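Local atomic coordinates of antifreeze protein (Marinomonas primoryensis, PDB entry 4KDW), a protein that forms one of the tandem calcium-dependent immunoglobulin-like extender domains of a bacterial cell-surface adhesin that binds ice. Residues Asp62-Glu67 with Ala100-Ser105. Sequence-based numbering, arbitrary orientation.
Sequences DTVTLE and AVVTSS. With CA (calcium ion), chain H; GOL (glycerol), chain I.
Two neighbouring antiparallel strands of an immunoglobulin-like beta-sandwich meet here, 63-67 against 100-105, with D62 leading into the first. T65 and V101 form a hydrogen-bonded pair: T65 N reaches V101 O at 2.8 Å, and V101 N returns to T65 O at 2.9 Å. Next along, V64 and V102 are a non-hydrogen-bonded pair whose side chains lie alongside each other, pointing into the sandwich, with V64 CG2 4.0 Å from V102 CG2. L66 brings its CD1 branch against the methyl of A100, CD1 to CB 3.8 Å.

T63, T65, V101 and T103 share the other face; the three threonine hydroxyls gather round one water. That water also donates to V101 O, so a single solvent molecule ties both strands together; T103 OG1 has a further partner in D113. T103 N still reaches T63 O at 3.1 Å, but a glycerol, probably from the crystallisation liquor, replaces the return bond: its O2 accepts from T63 N and donates to T103 O.

At this end S104 OG donates to D62 OD2 at 2.6 Å, arriving from above the carboxylate plane, 49° out of it. D62 CG sits anti to the carbonyl carbon (chi1 -72°), which carries OD2 to that hydroxyl; OD2 accepts from A59 N as well. A calcium-bound water that accepts from S105 N lies near D62 OD1, probably linking carboxylate and metal; S105 O and OG meet this calcium at long distances.

Strand 71-76 flanks 63-67 and strand 111-122 flanks 100-105, while W83 and V85 of strand 82-88 and V27 and V29 of strand 26-29, from the facing sheet, close over the inner side chains.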
ATOM      1  N   ASP A  62      -0.722  -8.433   9.326  1.00  6.13           N
ATOM      2  CA  ASP A  62      -1.954  -8.175   8.558  1.00  6.21           C
ATOM      3  C   ASP A  62      -1.595  -7.942   7.127  1.00  5.96           C
ATOM      4  O   ASP A  62      -0.609  -7.330   6.763  1.00  5.83           O
ATOM      5  CB  ASP A  62      -2.697  -6.927   9.114  1.00  7.18           C
ATOM      6  CG  ASP A  62      -3.364  -7.177  10.454  1.00  8.43           C
ATOM      7  OD1 ASP A  62      -3.509  -8.315  10.875  1.00 10.95           O
ATOM      8  OD2 ASP A  62      -3.790  -6.094  10.952  1.00 11.81           O
ATOM      9  N   THR A  63      -2.507  -8.422   6.263  1.00  6.52           N
ATOM     10  CA  THR A  63      -2.291  -8.243   4.836  1.00  8.25           C
ATOM     11  C   THR A  63      -2.527  -6.822   4.377  1.00  7.16           C
ATOM     12  O   THR A  63      -3.454  -6.121   4.898  1.00  7.76           O
ATOM     13  CB  THR A  63      -3.156  -9.153   4.063  1.00  9.93           C
ATOM     14  OG1 THR A  63      -4.436  -8.802   4.182  1.00 14.11           O
ATOM     15  CG2 THR A  63      -3.017 -10.636   4.479  1.00 10.92           C
ATOM     16  N   VAL A  64      -1.743  -6.361   3.425  1.00  6.62           N
ATOM     17  CA  VAL A  64      -1.856  -5.089   2.825  1.00  6.52           C
ATOM     18  C   VAL A  64      -2.044  -5.325   1.328  1.00  6.25           C
ATOM     19  O   VAL A  64      -1.159  -5.915   0.705  1.00  7.32           O
ATOM     20  CB  VAL A  64      -0.604  -4.217   2.993  1.00  6.81           C
ATOM     21  CG1 VAL A  64      -0.780  -2.819   2.519  1.00  8.34           C
ATOM     22  CG2 VAL A  64      -0.121  -4.224   4.456  1.00  7.65           C
ATOM     23  N   THR A  65      -3.152  -4.855   0.755  1.00  5.74           N
ATOM     24  CA  THR A  65      -3.529  -5.167  -0.650  1.00  6.71           C
ATOM     25  C   THR A  65      -3.593  -3.860  -1.424  1.00  6.43           C
ATOM     26  O   THR A  65      -4.345  -2.963  -1.016  1.00  6.60           O
ATOM     27  CB  THR A  65      -4.864  -5.859  -0.644  1.00  7.02           C
ATOM     28  OG1 THR A  65      -4.807  -7.078   0.150  1.00  8.45           O
ATOM     29  CG2 THR A  65      -5.325  -6.236  -2.017  1.00  9.29           C
ATOM     30  N   LEU A  66      -2.912  -3.849  -2.523  1.00  6.31           N
ATOM     31  CA  LEU A  66      -2.933  -2.705  -3.472  1.00  6.47           C
ATOM     32  C   LEU A  66      -3.320  -3.177  -4.830  1.00  6.99           C
ATOM     33  O   LEU A  66      -2.604  -4.006  -5.377  1.00  9.30           O
ATOM     34  CB  LEU A  66      -1.610  -2.049  -3.586  1.00  7.61           C
ATOM     35  CG  LEU A  66      -0.998  -1.261  -2.403  1.00  8.65           C
ATOM     36  CD1 LEU A  66      -0.799  -2.006  -1.068  1.00 10.71           C
ATOM     37  CD2 LEU A  66       0.293  -0.588  -2.837  1.00  9.83           C
ATOM     38  N   GLU A  67      -4.365  -2.666  -5.460  1.00  6.64           N
ATOM     39  CA  GLU A  67      -4.687  -2.965  -6.822  0.50  6.85           C
ATOM     40  C   GLU A  67      -4.192  -1.821  -7.671  1.00  5.81           C
ATOM     41  O   GLU A  67      -4.654  -0.702  -7.483  1.00  6.58           O
ATOM     42  CB  GLU A  67      -6.180  -3.205  -6.960  0.50  8.61           C
ATOM     43  CG  GLU A  67      -6.457  -3.785  -8.318  0.50 10.72           C
ATOM     44  CD  GLU A  67      -7.922  -3.849  -8.739  0.50 14.22           C
ATOM     45  OE1 GLU A  67      -8.630  -4.663  -8.105  0.50 18.75           O
ATOM     46  OE2 GLU A  67      -8.362  -3.089  -9.682  0.50 17.93           O
ATOM     47  N   ALA A 100      -4.489   1.418  -0.717  1.00  6.91           N
ATOM     48  CA  ALA A 100      -3.893   0.318   0.106  1.00  6.10           C
ATOM     49  C   ALA A 100      -4.893  -0.053   1.150  1.00  6.20           C
ATOM     50  O   ALA A 100      -5.347   0.790   1.930  1.00  6.68           O
ATOM     51  CB  ALA A 100      -2.555   0.795   0.735  1.00  7.06           C
ATOM     52  N   VAL A 101      -5.252  -1.339   1.168  1.00  6.21           N
ATOM     53  CA  VAL A 101      -6.236  -1.847   2.061  1.00  6.13           C
ATOM     54  C   VAL A 101      -5.652  -2.864   3.007  1.00  5.86           C
ATOM     55  O   VAL A 101      -5.053  -3.872   2.553  1.00  5.91           O
ATOM     56  CB  VAL A 101      -7.412  -2.479   1.286  1.00  7.10           C
ATOM     57  CG1 VAL A 101      -8.408  -3.020   2.288  1.00  8.86           C
ATOM     58  CG2 VAL A 101      -7.989  -1.479   0.361  1.00  7.98           C
ATOM     59  N   VAL A 102      -5.752  -2.636   4.304  1.00  5.38           N
ATOM     60  CA  VAL A 102      -5.214  -3.562   5.335  1.00  5.66           C
ATOM     61  C   VAL A 102      -6.375  -4.288   5.956  1.00  6.26           C
ATOM     62  O   VAL A 102      -7.371  -3.673   6.360  1.00  6.63           O
ATOM     63  CB  VAL A 102      -4.433  -2.784   6.394  1.00  5.97           C
ATOM     64  CG1 VAL A 102      -3.980  -3.684   7.501  1.00  6.20           C
ATOM     65  CG2 VAL A 102      -3.251  -2.138   5.707  1.00  5.99           C
ATOM     66  N   THR A 103      -6.270  -5.603   6.032  1.00  6.97           N
ATOM     67  CA  THR A 103      -7.281  -6.433   6.646  1.00  7.78           C
ATOM     68  C   THR A 103      -6.786  -6.857   8.014  1.00  7.12           C
ATOM     69  O   THR A 103      -5.692  -7.414   8.126  1.00  7.29           O
ATOM     70  CB  THR A 103      -7.565  -7.643   5.784  1.00  8.77           C
ATOM     71  OG1 THR A 103      -8.017  -7.230   4.525  1.00 11.51           O
ATOM     72  CG2 THR A 103      -8.651  -8.488   6.452  1.00 10.24           C
ATOM     73  N   SER A 104      -7.594  -6.577   9.048  1.00  7.54           N
ATOM     74  CA  SER A 104      -7.202  -6.835  10.434  1.00  7.42           C
ATOM     75  C   SER A 104      -8.279  -7.642  11.127  1.00  8.56           C
ATOM     76  O   SER A 104      -9.410  -7.722  10.668  1.00  8.54           O
ATOM     77  CB  SER A 104      -7.043  -5.530  11.142  1.00  8.02           C
ATOM     78  OG  SER A 104      -6.012  -4.724  10.511  1.00  8.91           O
ATOM     79  N   SER A 105      -7.886  -8.222  12.239  1.00  9.84           N
ATOM     80  CA  SER A 105      -8.803  -8.993  13.086  1.00 11.22           C
ATOM     81  C   SER A 105      -8.652  -8.591  14.542  1.00 11.39           C
ATOM     82  O   SER A 105      -7.591  -8.225  15.015  1.00 13.09           O
ATOM     83  CB  SER A 105      -8.517 -10.404  12.939  1.00 13.92           C
ATOM     84  OG  SER A 105      -7.210 -10.701  13.236  1.00 21.32           O
TER
HETATM   85 CA    CA H 207      -5.223  -9.520  14.853  0.50 15.44          CA
HETATM   86  C1  GOL I 208      -6.122 -11.531   8.552  1.00 21.91           C
HETATM   87  O1  GOL I 208      -6.886 -10.539   9.208  1.00 24.22           O
HETATM   88  C2  GOL I 208      -4.789 -10.930   8.354  1.00 18.07           C
HETATM   89  O2  GOL I 208      -4.785  -9.821   7.463  1.00 12.14           O
HETATM   90  C3  GOL I 208      -3.956 -12.054   7.833  1.00 20.62           C
HETATM   91  O3  GOL I 208      -4.333 -12.533   6.566  1.00 20.67           O
HETATM   92  O   HOH W   1      -5.044  -7.590  13.255  1.00  9.44           O
HETATM   93  O   HOH W   2      -5.675  -6.640   2.701  1.00 11.64           O
HETATM   94  O   HOH W   3      -6.426 -11.084  16.176  1.00 29.72           O
HETATM   95  O   HOH W   4      -3.631 -10.261  14.482  0.50 29.03           O